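Local coordinates for hypothetical protein TM1070 (PDB 1NC7), which is of unknown function but belongs to the Anabaena sensory rhodopsin transducer family, binds magnesium and may take part in signalling, at residues I64-E69 against D91-P96. Numbering follows the deposited sequence.
Sequences ITFLFE and DKLGIP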
loop_
_atom_site.group_PDB
_atom_site.type_symbol
_atom_site.label_atom_id
_atom_site.label_comp_id
_atom_site.label_asym_id
_atom_site.label_seq_id
_atom_site.Cartn_x
_atom_site.Cartn_y
_atom_site.Cartn_z
ATOM N N ILE D 64 -15.948 13.832 5.654
ATOM C CA ILE D 64 -14.638 13.353 6.080
ATOM C C ILE D 64 -14.397 13.652 7.551
ATOM O O ILE D 64 -14.305 14.813 7.946
ATOM C CB ILE D 64 -13.511 14.016 5.268
ATOM C CG1 ILE D 64 -13.802 13.895 3.769
ATOM C CG2 ILE D 64 -12.178 13.357 5.606
ATOM C CD1 ILE D 64 -12.832 14.652 2.891
ATOM N N THR D 65 -14.281 12.598 8.350
ATOM C CA THR D 65 -14.056 12.746 9.783
ATOM C C THR D 65 -12.604 12.470 10.165
ATOM O O THR D 65 -12.036 11.438 9.799
ATOM C CB THR D 65 -14.962 11.792 10.580
ATOM O OG1 THR D 65 -16.334 12.066 10.269
ATOM C CG2 THR D 65 -14.740 11.966 12.080
ATOM N N PHE D 66 -12.015 13.405 10.902
ATOM C CA PHE D 66 -10.640 13.276 11.365
ATOM C C PHE D 66 -10.657 12.949 12.853
ATOM O O PHE D 66 -11.251 13.683 13.650
ATOM C CB PHE D 66 -9.885 14.586 11.124
ATOM C CG PHE D 66 -9.699 14.917 9.672
ATOM C CD1 PHE D 66 -8.583 14.461 8.978
ATOM C CD2 PHE D 66 -10.658 15.655 8.990
ATOM C CE1 PHE D 66 -8.427 14.738 7.619
ATOM C CE2 PHE D 66 -10.512 15.936 7.634
ATOM C CZ PHE D 66 -9.395 15.477 6.949
ATOM N N LEU D 67 -10.025 11.837 13.216
ATOM C CA LEU D 67 -9.939 11.404 14.606
ATOM C C LEU D 67 -8.520 11.669 15.090
ATOM O O LEU D 67 -7.561 11.514 14.334
ATOM C CB LEU D 67 -10.239 9.908 14.731
ATOM C CG LEU D 67 -11.583 9.387 14.222
ATOM C CD1 LEU D 67 -11.663 7.892 14.484
ATOM C CD2 LEU D 67 -12.730 10.121 14.909
ATOM N N PHE D 68 -8.387 12.069 16.348
ATOM C CA PHE D 68 -7.077 12.365 16.911
ATOM C C PHE D 68 -6.770 11.465 18.099
ATOM O O PHE D 68 -7.611 10.674 18.519
ATOM C CB PHE D 68 -7.027 13.844 17.300
ATOM C CG PHE D 68 -7.224 14.766 16.131
ATOM C CD1 PHE D 68 -6.157 15.086 15.296
ATOM C CD2 PHE D 68 -8.487 15.259 15.822
ATOM C CE1 PHE D 68 -6.346 15.882 14.166
ATOM C CE2 PHE D 68 -8.687 16.055 14.694
ATOM C CZ PHE D 68 -7.613 16.366 13.864
ATOM N N GLU D 69 -5.559 11.579 18.636
ATOM C CA GLU D 69 -5.173 10.745 19.764
ATOM C C GLU D 69 -5.739 11.223 21.094
ATOM O O GLU D 69 -6.148 10.405 21.917
ATOM C CB GLU D 69 -3.647 10.657 19.870
ATOM C CG GLU D 69 -2.976 10.002 18.670
ATOM C CD GLU D 69 -1.523 9.664 18.938
ATOM O OE1 GLU D 69 -0.765 10.575 19.333
ATOM O OE2 GLU D 69 -1.140 8.487 18.758
ATOM N N ASP D 91 -3.526 19.350 3.942
ATOM C CA ASP D 91 -2.749 20.380 4.631
ATOM C C ASP D 91 -3.388 21.763 4.506
ATOM O O ASP D 91 -2.899 22.733 5.086
ATOM C CB ASP D 91 -1.323 20.432 4.071
ATOM C CG ASP D 91 -1.289 20.735 2.585
ATOM O OD1 ASP D 91 -2.013 20.059 1.825
ATOM O OD2 ASP D 91 -0.534 21.640 2.173
ATOM N N LYS D 92 -4.479 21.848 3.754
ATOM C CA LYS D 92 -5.170 23.119 3.554
ATOM C C LYS D 92 -6.540 23.140 4.227
ATOM O O LYS D 92 -7.425 23.892 3.818
ATOM C CB LYS D 92 -5.335 23.386 2.056
ATOM C CG LYS D 92 -4.024 23.396 1.285
ATOM C CD LYS D 92 -4.262 23.615 -0.198
ATOM C CE LYS D 92 -2.954 23.644 -0.972
ATOM N NZ LYS D 92 -3.183 23.831 -2.432
ATOM N N LEU D 93 -6.705 22.328 5.268
ATOM C CA LEU D 93 -7.983 22.240 5.969
ATOM C C LEU D 93 -7.968 22.745 7.410
ATOM O O LEU D 93 -8.949 22.581 8.136
ATOM C CB LEU D 93 -8.480 20.791 5.960
ATOM C CG LEU D 93 -8.685 20.119 4.600
ATOM C CD1 LEU D 93 -9.155 18.685 4.810
ATOM C CD2 LEU D 93 -9.698 20.899 3.783
ATOM N N GLY D 94 -6.865 23.355 7.831
ATOM C CA GLY D 94 -6.794 23.861 9.191
ATOM C C GLY D 94 -6.409 22.805 10.209
ATOM O O GLY D 94 -6.444 23.054 11.416
ATOM N N ILE D 95 -6.053 21.618 9.732
ATOM C CA ILE D 95 -5.640 20.540 10.625
ATOM C C ILE D 95 -4.249 20.877 11.153
ATOM O O ILE D 95 -3.371 21.282 10.392
ATOM C CB ILE D 95 -5.568 19.190 9.886
ATOM C CG1 ILE D 95 -6.946 18.827 9.330
ATOM C CG2 ILE D 95 -5.068 18.102 10.832
ATOM C CD1 ILE D 95 -6.945 17.583 8.477
ATOM N N PRO D 96 -4.031 20.725 12.467
ATOM C CA PRO D 96 -2.707 21.038 13.009
ATOM C C PRO D 96 -1.618 20.196 12.353
ATOM O O PRO D 96 -1.809 19.005 12.106
ATOM C CB PRO D 96 -2.857 20.717 14.494
ATOM C CG PRO D 96 -4.302 21.005 14.753
ATOM C CD PRO D 96 -4.974 20.389 13.548
#
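I95 of the loop 91-96 reaches out to the two phenylalanines that strand 60-68 presents on one face, F66 and F68, and each of its branches meets a different ring. The longer branch is the main bump: I95 CD1 stands over one face of the F66 ring, 3.5 Å from the centroid and 20° off the ring normal, a CH-pi contact. It lies offset toward the rim, and F66 CE1 is its closest carbon, a snug 3.3 Å from I95 CD1. A chi1 of -61° sets CG1 anti to the carbonyl carbon and CG2 anti to the backbone N, spreading the branches toward separate rings, while the extended longer branch (chi2 175°) carries its methyl far from the loop backbone. The shorter branch finds the flat ring of F68 turned edge-on, with I95 CG2 near its plane and 4.2 Å from F68 CE1, so the forked isoleucine fits two differently presented rings where an unbranched chain would offer one tip. L93 adds a second bump; leucine suits the place because its branched end brings one methyl, L93 CD1, obliquely to F66 CZ at 3.9 Å. An alanine in place of F66 would remove the flat surface under I95 CD1 and would probably leave a gap beneath that methyl and the tip of L93. The contact is apolar, in keeping with the burial of I95, F66 and F68. Alternation along the strand turns T65 and L67 to its other side, where both touch P73. Strand 60-68 lies between strands 74-80 and 101-107 in the antiparallel sheet; Y101 meets F66 edge-to-face and K99 makes a cation-pi contact with F68, while the loop connecting strands 84-89 and 101-107 lays I95 against both rings and L93 against F66 alone.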